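Local coordinates for putative lipoprotein (Bacteroides ovatus, PDB 3OQQ), which is of unknown function but is probably an extracellular lipoprotein, rich in antiparallel strands and seen with bound calcium ions, at residues 62-65 with 71-74; 133-138 with 358-363; 160-163 with 169-172; 212-217 with 240-245. All blocks are in the same frame, centred on the assembly; numbering follows the deposited sequence.

Contact 1 (62-65 with 71-74); sequences MKYN and EATK
Four backbone hydrogen bonds tie residues 62-65 to residues 71-74, in two reciprocal pairs. Met62 (a selenomethionine) and Lys74 exchange N-H and C=O, with Met62 N to Lys74 O at 2.8 Å; Tyr64 and Ala72 do the same, and there Ala72 N reaches Tyr64 O at 2.7 Å with an N-H...O angle of 174°, almost straight. One polar side-chain bond is added: the amine of Lys63 donates to the hydroxyl of Thr73, NZ to OG1 3.2 Å. Lys63 bends at chi2 (-136°), so that its chain runs obliquely across Thr73 and its amine meets OG1; the same amine makes a weak bond to Lys29 O.

This ladder, with Lys63 facing Thr73 as a non-hydrogen-bonded pair between the two bonded ones, is that of an antiparallel beta hairpin joining strands 59-65 and 71-80, within a family domain of unknown function. The short segments are twisted, their N-to-C directions 148° apart. Thr73 CA lies 3.2 Å from Met62 O, a CA-H...O contact that supplements the bonded pairs.

On the face that bears Met62 and Tyr64, the phenol ring leans across the neighbouring strand. Ala72 CB sits over one ring face in a CH-pi contact, 3.8 Å from the Tyr64 ring centroid and offset toward the rim. Tyr64 OH is hydrogen-bonded to Asp108 OD1, and Pro106 and Val23 pack against both Met62 and Tyr64.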
loop_
_atom_site.group_PDB
_atom_site.type_symbol
_atom_site.label_atom_id
_atom_site.label_comp_id
_atom_site.label_asym_id
_atom_site.label_seq_id
_atom_site.Cartn_x
_atom_site.Cartn_y
_atom_site.Cartn_z
HETATM N N MSE A 62 -3.648 20.000 10.091
HETATM C CA MSE A 62 -2.301 20.488 9.835
HETATM C C MSE A 62 -1.603 20.718 11.169
HETATM O O MSE A 62 -2.060 21.548 11.965
HETATM C CB MSE A 62 -2.363 21.787 9.006
HETATM C CG MSE A 62 -0.993 22.341 8.617
HETATM SE SE MSE A 62 -1.107 24.098 7.785
HETATM C CE MSE A 62 -1.390 25.103 9.337
ATOM N N LYS A 63 -0.530 19.952 11.429
ATOM C CA LYS A 63 0.273 20.151 12.634
ATOM C C LYS A 63 1.406 21.097 12.264
ATOM O O LYS A 63 2.034 20.938 11.201
ATOM C CB LYS A 63 0.785 18.835 13.237
ATOM C CG LYS A 63 -0.366 17.975 13.773
ATOM C CD LYS A 63 -0.124 17.344 15.138
ATOM C CE LYS A 63 -1.308 16.470 15.493
ATOM N NZ LYS A 63 -1.892 16.774 16.825
ATOM N N TYR A 64 1.632 22.116 13.107
ATOM C CA TYR A 64 2.674 23.085 12.817
ATOM C C TYR A 64 3.405 23.544 14.086
ATOM O O TYR A 64 2.846 23.508 15.185
ATOM C CB TYR A 64 2.073 24.299 12.072
ATOM C CG TYR A 64 1.156 25.185 12.907
ATOM C CD1 TYR A 64 -0.214 24.946 12.964
ATOM C CD2 TYR A 64 1.648 26.320 13.553
ATOM C CE1 TYR A 64 -1.066 25.788 13.679
ATOM C CE2 TYR A 64 0.806 27.169 14.269
ATOM C CZ TYR A 64 -0.550 26.902 14.321
ATOM O OH TYR A 64 -1.386 27.732 15.021
ATOM N N ASN A 65 4.646 24.021 13.900
ATOM C CA ASN A 65 5.499 24.563 14.945
ATOM C C ASN A 65 5.137 25.995 15.180
ATOM O O ASN A 65 5.037 26.777 14.226
ATOM C CB ASN A 65 6.982 24.447 14.543
ATOM C CG ASN A 65 7.404 23.024 14.327
ATOM O OD1 ASN A 65 7.116 22.159 15.138
ATOM N ND2 ASN A 65 8.049 22.731 13.213
ATOM N N GLU A 71 3.812 22.656 19.485
ATOM C CA GLU A 71 3.192 22.217 18.255
ATOM C C GLU A 71 1.699 22.435 18.348
ATOM O O GLU A 71 1.080 22.191 19.392
ATOM C CB GLU A 71 3.553 20.785 17.860
ATOM C CG GLU A 71 3.300 19.704 18.887
ATOM C CD GLU A 71 3.654 18.344 18.317
ATOM O OE1 GLU A 71 4.864 18.081 18.123
ATOM O OE2 GLU A 71 2.719 17.580 17.983
ATOM N N ALA A 72 1.140 22.976 17.272
ATOM C CA ALA A 72 -0.274 23.284 17.224
ATOM C C ALA A 72 -0.911 22.580 16.074
ATOM O O ALA A 72 -0.213 22.136 15.161
ATOM C CB ALA A 72 -0.474 24.790 17.105
ATOM N N THR A 73 -2.238 22.484 16.104
ATOM C CA THR A 73 -3.016 21.864 15.053
ATOM C C THR A 73 -4.052 22.830 14.534
ATOM O O THR A 73 -4.696 23.515 15.319
ATOM C CB THR A 73 -3.679 20.584 15.583
ATOM O OG1 THR A 73 -2.680 19.799 16.219
ATOM C CG2 THR A 73 -4.348 19.757 14.476
ATOM N N LYS A 74 -4.234 22.864 13.209
ATOM C CA LYS A 74 -5.305 23.628 12.587
ATOM C C LYS A 74 -6.106 22.698 11.677
ATOM O O LYS A 74 -5.534 21.952 10.881
ATOM C CB LYS A 74 -4.828 24.872 11.824
ATOM C CG LYS A 74 -6.017 25.791 11.524
ATOM C CD LYS A 74 -5.723 26.948 10.610
ATOM C CE LYS A 74 -7.010 27.689 10.311
ATOM N NZ LYS A 74 -6.770 28.895 9.487
#

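Contact 2 (133-138 with 358-363); sequences DGWPIQ and AEYEAL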
loop_
_atom_site.group_PDB
_atom_site.type_symbol
_atom_site.label_atom_id
_atom_site.label_comp_id
_atom_site.label_asym_id
_atom_site.label_seq_id
_atom_site.Cartn_x
_atom_site.Cartn_y
_atom_site.Cartn_z
ATOM N N ASP A 133 -7.502 -16.500 -2.382
ATOM C CA ASP A 133 -6.587 -17.223 -3.262
ATOM C C ASP A 133 -7.254 -18.161 -4.265
ATOM O O ASP A 133 -6.552 -18.885 -4.965
ATOM C CB ASP A 133 -5.605 -18.050 -2.402
ATOM C CG ASP A 133 -6.234 -19.058 -1.442
ATOM O OD1 ASP A 133 -7.404 -19.466 -1.671
ATOM O OD2 ASP A 133 -5.589 -19.388 -0.427
ATOM N N GLY A 134 -8.574 -18.200 -4.289
ATOM C CA GLY A 134 -9.316 -19.175 -5.078
ATOM C C GLY A 134 -9.685 -18.838 -6.500
ATOM O O GLY A 134 -10.180 -19.730 -7.199
ATOM N N TRP A 135 -9.474 -17.573 -6.950
ATOM C CA TRP A 135 -9.787 -17.139 -8.320
ATOM C C TRP A 135 -9.376 -18.225 -9.341
ATOM O O TRP A 135 -8.261 -18.729 -9.233
ATOM C CB TRP A 135 -9.085 -15.783 -8.644
ATOM C CG TRP A 135 -9.293 -15.320 -10.053
ATOM C CD1 TRP A 135 -10.413 -14.713 -10.557
ATOM C CD2 TRP A 135 -8.451 -15.611 -11.181
ATOM N NE1 TRP A 135 -10.283 -14.540 -11.921
ATOM C CE2 TRP A 135 -9.088 -15.084 -12.327
ATOM C CE3 TRP A 135 -7.173 -16.185 -11.324
ATOM C CZ2 TRP A 135 -8.513 -15.166 -13.607
ATOM C CZ3 TRP A 135 -6.609 -16.277 -12.592
ATOM C CH2 TRP A 135 -7.274 -15.769 -13.714
ATOM N N PRO A 136 -10.231 -18.655 -10.308
ATOM C CA PRO A 136 -11.551 -18.119 -10.670
ATOM C C PRO A 136 -12.734 -18.710 -9.885
ATOM O O PRO A 136 -13.863 -18.472 -10.283
ATOM C CB PRO A 136 -11.637 -18.459 -12.166
ATOM C CG PRO A 136 -10.922 -19.752 -12.270
ATOM C CD PRO A 136 -9.781 -19.656 -11.299
ATOM N N ILE A 137 -12.490 -19.417 -8.761
ATOM C CA ILE A 137 -13.545 -20.000 -7.929
ATOM C C ILE A 137 -13.848 -19.076 -6.740
ATOM O O ILE A 137 -12.920 -18.528 -6.126
ATOM C CB ILE A 137 -13.178 -21.438 -7.459
ATOM C CG1 ILE A 137 -12.948 -22.368 -8.674
ATOM C CG2 ILE A 137 -14.273 -22.023 -6.500
ATOM C CD1 ILE A 137 -12.250 -23.647 -8.343
ATOM N N GLN A 138 -15.138 -18.927 -6.418
ATOM C CA GLN A 138 -15.631 -18.097 -5.313
ATOM C C GLN A 138 -17.037 -18.493 -4.911
ATOM O O GLN A 138 -17.816 -18.919 -5.762
ATOM C CB GLN A 138 -15.646 -16.622 -5.719
ATOM C CG GLN A 138 -15.295 -15.666 -4.575
ATOM C CD GLN A 138 -15.087 -14.239 -5.052
ATOM O OE1 GLN A 138 -15.618 -13.813 -6.076
ATOM N NE2 GLN A 138 -14.391 -13.442 -4.267
ATOM N N ALA A 358 -1.449 -13.296 -21.236
ATOM C CA ALA A 358 -1.868 -14.364 -22.157
ATOM C C ALA A 358 -2.573 -15.492 -21.391
ATOM O O ALA A 358 -3.637 -15.950 -21.831
ATOM C CB ALA A 358 -0.672 -14.911 -22.961
ATOM N N GLU A 359 -1.993 -15.916 -20.241
ATOM C CA GLU A 359 -2.568 -16.966 -19.394
ATOM C C GLU A 359 -3.927 -16.543 -18.859
ATOM O O GLU A 359 -4.844 -17.360 -18.860
ATOM C CB GLU A 359 -1.644 -17.288 -18.216
ATOM C CG GLU A 359 -0.586 -18.337 -18.511
ATOM C CD GLU A 359 0.487 -18.390 -17.438
ATOM O OE1 GLU A 359 0.228 -18.990 -16.370
ATOM O OE2 GLU A 359 1.566 -17.785 -17.641
ATOM N N TYR A 360 -4.057 -15.267 -18.405
ATOM C CA TYR A 360 -5.294 -14.720 -17.853
ATOM C C TYR A 360 -6.404 -14.845 -18.862
ATOM O O TYR A 360 -7.479 -15.332 -18.517
ATOM C CB TYR A 360 -5.126 -13.248 -17.409
ATOM C CG TYR A 360 -6.416 -12.589 -16.957
ATOM C CD1 TYR A 360 -6.839 -12.668 -15.632
ATOM C CD2 TYR A 360 -7.222 -11.897 -17.858
ATOM C CE1 TYR A 360 -8.012 -12.046 -15.206
ATOM C CE2 TYR A 360 -8.413 -11.298 -17.451
ATOM C CZ TYR A 360 -8.804 -11.375 -16.120
ATOM O OH TYR A 360 -9.973 -10.795 -15.701
ATOM N N GLU A 361 -6.140 -14.406 -20.104
ATOM C CA GLU A 361 -7.093 -14.436 -21.214
ATOM C C GLU A 361 -7.505 -15.865 -21.567
ATOM O O GLU A 361 -8.683 -16.101 -21.780
ATOM C CB GLU A 361 -6.512 -13.711 -22.438
ATOM C CG GLU A 361 -6.566 -12.204 -22.234
ATOM C CD GLU A 361 -5.953 -11.299 -23.284
ATOM O OE1 GLU A 361 -5.414 -11.809 -24.290
ATOM O OE2 GLU A 361 -5.994 -10.065 -23.080
ATOM N N ALA A 362 -6.552 -16.814 -21.583
ATOM C CA ALA A 362 -6.835 -18.218 -21.898
ATOM C C ALA A 362 -7.710 -18.875 -20.819
ATOM O O ALA A 362 -8.587 -19.659 -21.145
ATOM C CB ALA A 362 -5.533 -18.993 -22.060
ATOM N N LEU A 363 -7.477 -18.520 -19.550
ATOM C CA LEU A 363 -8.167 -19.017 -18.365
ATOM C C LEU A 363 -9.602 -18.515 -18.278
ATOM O O LEU A 363 -10.511 -19.308 -17.994
ATOM C CB LEU A 363 -7.392 -18.560 -17.118
ATOM C CG LEU A 363 -7.394 -19.486 -15.925
ATOM C CD1 LEU A 363 -6.038 -19.481 -15.257
ATOM C CD2 LEU A 363 -8.421 -19.063 -14.910
HETATM O O HOH W 1 -11.287 -12.928 -14.065
#
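Trp135 and Tyr360 meet because both carry CG opposite the backbone N, with chi1 177° and 174°. Trp135 thus reaches from the loop between strands 122-131 and 150-161 toward helix 357-364, while Tyr360 leaves that helix across the indole's path. Their planes end only 5° from parallel, yet the rings are offset, the centroids of the Trp135 six-membered ring and the Tyr360 ring lying 5.5 Å apart, and they meet mainly at Trp135 CZ2 and Tyr360 CE1, 3.5 Å from each other, rather than stacking face on face.

Leu363, about one turn further along the helix, points back against the indole as the indole points toward it. Its CD2 methyl lies 3.7 Å from Trp135 CH2 and equally near Pro136 CG, filling the corner between indole and pyrrolidine. The peptide before Pro136 is cis, and Pro136 CB lies over one face of the Trp135 ring, offset toward its rim.

Beyond the two segments, Trp384 packs edge-to-face with Trp135, and Tyr376 meets both Trp135 and Tyr360. At the start of the loop, Asp133 N is hydrogen-bonded to the calcium ligand Asp149.

A water in the plane of the indole accepts from Trp135 NE1 at 2.9 Å and is 3.0 Å from Tyr360 OH, which is also bonded to Tyr376 N. The direct contacts are apolar, so the polar link between loop and helix runs through this water, satisfying the indole N-H while the two rings remain offset.

Contact 3 (160-163 with 169-172); sequences ECHS and TVGG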
loop_
_atom_site.group_PDB
_atom_site.type_symbol
_atom_site.label_atom_id
_atom_site.label_comp_id
_atom_site.label_asym_id
_atom_site.label_seq_id
_atom_site.Cartn_x
_atom_site.Cartn_y
_atom_site.Cartn_z
ATOM N N GLU A 160 9.842 14.452 -2.833
ATOM C CA GLU A 160 10.287 15.331 -3.897
ATOM C C GLU A 160 11.631 15.918 -3.473
ATOM O O GLU A 160 11.664 16.895 -2.720
ATOM C CB GLU A 160 9.225 16.391 -4.204
ATOM C CG GLU A 160 7.959 15.769 -4.770
ATOM C CD GLU A 160 6.839 16.724 -5.116
ATOM O OE1 GLU A 160 7.067 17.951 -5.118
ATOM O OE2 GLU A 160 5.738 16.241 -5.448
ATOM N N CYS A 161 12.740 15.255 -3.869
ATOM C CA CYS A 161 14.112 15.685 -3.542
ATOM C C CYS A 161 14.487 16.878 -4.437
ATOM O O CYS A 161 15.298 16.766 -5.370
ATOM C CB CYS A 161 15.115 14.542 -3.667
ATOM S SG CYS A 161 14.771 13.121 -2.601
ATOM N N HIS A 162 13.824 18.008 -4.168
ATOM C CA HIS A 162 13.960 19.264 -4.887
ATOM C C HIS A 162 14.670 20.265 -3.988
ATOM O O HIS A 162 14.470 20.235 -2.770
ATOM C CB HIS A 162 12.563 19.792 -5.294
ATOM C CG HIS A 162 11.736 18.851 -6.131
ATOM N ND1 HIS A 162 10.419 19.149 -6.451
ATOM C CD2 HIS A 162 12.066 17.668 -6.711
ATOM C CE1 HIS A 162 9.987 18.137 -7.187
ATOM N NE2 HIS A 162 10.938 17.215 -7.360
ATOM N N SER A 163 15.479 21.164 -4.570
ATOM C CA SER A 163 16.197 22.172 -3.778
ATOM C C SER A 163 15.237 23.181 -3.087
ATOM O O SER A 163 15.585 23.755 -2.052
ATOM C CB SER A 163 17.191 22.922 -4.657
ATOM O OG SER A 163 18.089 23.679 -3.862
ATOM N N THR A 169 8.669 24.652 -13.031
ATOM C CA THR A 169 9.437 23.567 -13.643
ATOM C C THR A 169 10.488 23.141 -12.606
ATOM O O THR A 169 10.986 23.993 -11.868
ATOM C CB THR A 169 10.044 24.032 -14.971
ATOM N N VAL A 170 10.811 21.849 -12.492
ATOM C CA VAL A 170 11.757 21.524 -11.431
ATOM C C VAL A 170 12.885 20.570 -11.876
ATOM O O VAL A 170 12.714 19.761 -12.793
ATOM C CB VAL A 170 10.992 20.990 -10.192
ATOM C CG1 VAL A 170 10.429 19.583 -10.416
ATOM C CG2 VAL A 170 11.835 21.083 -8.920
ATOM N N GLY A 171 14.037 20.725 -11.221
ATOM C CA GLY A 171 15.206 19.873 -11.383
ATOM C C GLY A 171 15.150 18.783 -10.328
ATOM O O GLY A 171 14.075 18.233 -10.066
ATOM N N GLY A 172 16.291 18.512 -9.689
ATOM C CA GLY A 172 16.416 17.508 -8.637
ATOM C C GLY A 172 15.899 16.142 -9.050
ATOM O O GLY A 172 16.089 15.718 -10.199
#
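Val170 lays a methyl over the imidazole of His162 in the loop of the beta hairpin formed by strands 150-161 and 173-184. The contact is CH-pi: Val170 CG2 stands 3.7 Å from the His162 ring centroid, 23° off the ring normal, and its nearest ring atom is His162 ND1 at 3.4 Å. The second methyl, CG1, reaches further along the ring and comes 3.6 Å from His162 CE1, so both branches of the valine rest against the imidazole. Their placement follows from a chi1 of 72°, which puts CG2 anti to the valine's backbone N and leaves CG1 between that N and the carbonyl carbon.

On the other face of the imidazole lies Glu160 CB, 3.5 Å above the plane and over its centre. The ring is therefore sandwiched between a residue of its own segment and one from the returning loop. An inverse gamma turn centred on Cys161 brings Glu160 and His162 together, with a weak bond from His162 N to Glu160 O.

Further out, a hydrogen bond to Glu174 OE2 holds the ring at its NE2 atom. Helix 314-328 closes over the group: Leu320 touches Glu160, His162 and Val170, while Arg316 hydrogen-bonds Val170 O through NE and Gly171 O through NH2. At the neck of the loop, Gly172, with a positive phi of 53°, brings its CA to 3.5 Å from Cys161 O in a CA-H...O contact.

Contact 4 (212-217 with 240-245); sequences LILKGG and KNWNWS
Leu214 spreads its two methyls between two tryptophans. Its chi1 of -68° sets CG anti to the carbonyl carbon, and with chi2 extended the fork points at the chain running through 240-245. There CD1 comes 3.8 Å from Trp244 CD1, and CD2 equally close to Trp242 CZ3; CD2 is also 3.9 Å from Trp244 NE1.

The two indoles reach this leucine by different rotations. Trp242 has chi1 67°, with CG between its backbone N and carbonyl carbon, whereas Trp244 has CG anti to the carbonyl carbon at -83°. These torsions stand the rings against one another: Trp242 CZ3 lies over the centre of the Trp244 ring, 3.8 Å above its plane, and Trp244 CE2 is in the plane of the Trp242 ring, at its edge. Leu214 fits the angle between them, crossing Trp244 at about a right angle. Trp244 NE1 has a polar partner in Pro297 O.

Trp242 belongs to a classic beta bulge, in which it and Asn241 face Arg253. Leu224 of strand 221-230 touches both Leu214 and Trp242, and Ala255 of strand 253-263 packs on Trp242. The contact joins strand 205-215 to Trp242 at the end of strand 234-242, in the six-stranded sheet, and to Trp244 in the loop just after it.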
loop_
_atom_site.group_PDB
_atom_site.type_symbol
_atom_site.label_atom_id
_atom_site.label_comp_id
_atom_site.label_asym_id
_atom_site.label_seq_id
_atom_site.Cartn_x
_atom_site.Cartn_y
_atom_site.Cartn_z
ATOM N N LEU A 212 15.233 -7.264 2.299
ATOM C CA LEU A 212 14.410 -8.248 3.002
ATOM C C LEU A 212 14.725 -8.040 4.446
ATOM O O LEU A 212 15.909 -7.975 4.801
ATOM C CB LEU A 212 14.719 -9.667 2.549
ATOM C CG LEU A 212 14.123 -10.045 1.194
ATOM C CD1 LEU A 212 14.711 -11.369 0.699
ATOM C CD2 LEU A 212 12.589 -10.069 1.265
ATOM N N ILE A 213 13.704 -7.824 5.263
ATOM C CA ILE A 213 13.857 -7.420 6.668
ATOM C C ILE A 213 12.824 -8.114 7.545
ATOM O O ILE A 213 11.716 -8.379 7.082
ATOM C CB ILE A 213 13.653 -5.837 6.766
ATOM C CG1 ILE A 213 14.661 -5.010 5.965
ATOM C CG2 ILE A 213 13.592 -5.300 8.217
ATOM C CD1 ILE A 213 14.147 -3.578 5.714
ATOM N N LEU A 214 13.167 -8.350 8.826
ATOM C CA LEU A 214 12.244 -8.810 9.874
ATOM C C LEU A 214 11.898 -7.576 10.694
ATOM O O LEU A 214 12.787 -6.961 11.300
ATOM C CB LEU A 214 12.812 -9.957 10.729
ATOM C CG LEU A 214 12.992 -11.304 10.005
ATOM C CD1 LEU A 214 13.414 -12.393 11.010
ATOM C CD2 LEU A 214 11.685 -11.737 9.259
ATOM N N LYS A 215 10.632 -7.138 10.598
ATOM C CA LYS A 215 10.144 -5.914 11.226
ATOM C C LYS A 215 9.584 -6.172 12.646
ATOM O O LYS A 215 8.462 -6.643 12.800
ATOM C CB LYS A 215 9.093 -5.251 10.317
ATOM C CG LYS A 215 8.449 -3.980 10.883
ATOM C CD LYS A 215 6.974 -3.909 10.439
ATOM C CE LYS A 215 6.208 -2.787 11.094
ATOM N NZ LYS A 215 4.785 -2.771 10.652
ATOM N N GLY A 216 10.379 -5.848 13.657
ATOM C CA GLY A 216 10.000 -5.985 15.056
ATOM C C GLY A 216 8.916 -4.996 15.446
ATOM O O GLY A 216 8.893 -3.855 14.965
ATOM N N GLY A 217 8.013 -5.451 16.308
ATOM C CA GLY A 217 6.870 -4.681 16.786
ATOM C C GLY A 217 7.171 -3.362 17.474
ATOM O O GLY A 217 6.302 -2.475 17.492
ATOM N N LYS A 240 17.561 -17.568 1.644
ATOM C CA LYS A 240 16.871 -18.854 1.605
ATOM C C LYS A 240 17.223 -19.746 2.812
ATOM O O LYS A 240 16.987 -20.959 2.776
ATOM C CB LYS A 240 17.183 -19.559 0.282
ATOM C CG LYS A 240 16.592 -18.803 -0.920
ATOM C CD LYS A 240 17.008 -19.445 -2.231
ATOM C CE LYS A 240 15.822 -19.957 -3.002
ATOM N NZ LYS A 240 16.154 -20.125 -4.448
ATOM N N ASN A 241 17.701 -19.139 3.905
ATOM C CA ASN A 241 18.091 -19.933 5.058
ATOM C C ASN A 241 17.889 -19.168 6.364
ATOM O O ASN A 241 18.727 -19.245 7.266
ATOM C CB ASN A 241 19.563 -20.360 4.883
ATOM C CG ASN A 241 20.012 -21.476 5.786
ATOM O OD1 ASN A 241 19.309 -22.462 5.966
ATOM N ND2 ASN A 241 21.223 -21.361 6.343
ATOM N N TRP A 242 16.758 -18.455 6.497
ATOM C CA TRP A 242 16.521 -17.658 7.691
ATOM C C TRP A 242 15.467 -18.272 8.600
ATOM O O TRP A 242 14.648 -19.100 8.187
ATOM C CB TRP A 242 16.138 -16.211 7.327
ATOM C CG TRP A 242 14.799 -16.061 6.643
ATOM C CD1 TRP A 242 14.560 -16.094 5.296
ATOM C CD2 TRP A 242 13.520 -15.831 7.274
ATOM N NE1 TRP A 242 13.207 -15.929 5.053
ATOM C CE2 TRP A 242 12.554 -15.740 6.246
ATOM C CE3 TRP A 242 13.102 -15.672 8.614
ATOM C CZ2 TRP A 242 11.192 -15.526 6.513
ATOM C CZ3 TRP A 242 11.757 -15.470 8.878
ATOM C CH2 TRP A 242 10.812 -15.423 7.837
ATOM N N ASN A 243 15.496 -17.833 9.855
ATOM C CA ASN A 243 14.547 -18.222 10.879
ATOM C C ASN A 243 14.338 -17.060 11.795
ATOM O O ASN A 243 15.211 -16.194 11.907
ATOM C CB ASN A 243 15.025 -19.453 11.666
ATOM C CG ASN A 243 14.881 -20.765 10.944
ATOM O OD1 ASN A 243 15.835 -21.280 10.378
ATOM N ND2 ASN A 243 13.674 -21.312 10.896
ATOM N N TRP A 244 13.148 -16.993 12.412
ATOM C CA TRP A 244 12.882 -16.003 13.447
ATOM C C TRP A 244 13.728 -16.408 14.645
ATOM O O TRP A 244 14.064 -17.593 14.764
ATOM C CB TRP A 244 11.386 -16.005 13.827
ATOM C CG TRP A 244 10.497 -15.190 12.926
ATOM C CD1 TRP A 244 10.385 -13.830 12.892
ATOM C CD2 TRP A 244 9.563 -15.697 11.958
ATOM N NE1 TRP A 244 9.449 -13.453 11.954
ATOM C CE2 TRP A 244 8.905 -14.583 11.388
ATOM C CE3 TRP A 244 9.180 -16.993 11.555
ATOM C CZ2 TRP A 244 7.933 -14.719 10.386
ATOM C CZ3 TRP A 244 8.198 -17.127 10.573
ATOM C CH2 TRP A 244 7.582 -16.003 10.008
ATOM N N SER A 245 14.089 -15.464 15.519
ATOM C CA SER A 245 14.752 -15.808 16.773
ATOM C C SER A 245 13.764 -16.670 17.560
ATOM O O SER A 245 12.570 -16.394 17.493
ATOM C CB SER A 245 15.092 -14.549 17.571
ATOM O OG SER A 245 16.081 -13.776 16.920
#

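How the contacts relate
The four sites are separate, with no touching atoms between any two. Along the chain, contact 1 comes first; contact 2 pairs segments 220 residues apart and brackets both contact 3 and contact 4, which follow one another. Contacts 1, 3 and 4 each reach the extended network of antiparallel strands, and contact 4 links it through side chains to the six-stranded sheet. Contacts 1 and 3 have centres 26 Å apart, whereas the centres of contacts 1 and 2 lie 49 Å apart. Contacts 1 and 3 lie within local hairpins across the chain's centre from contact 2, which brings sequence-distant parts together.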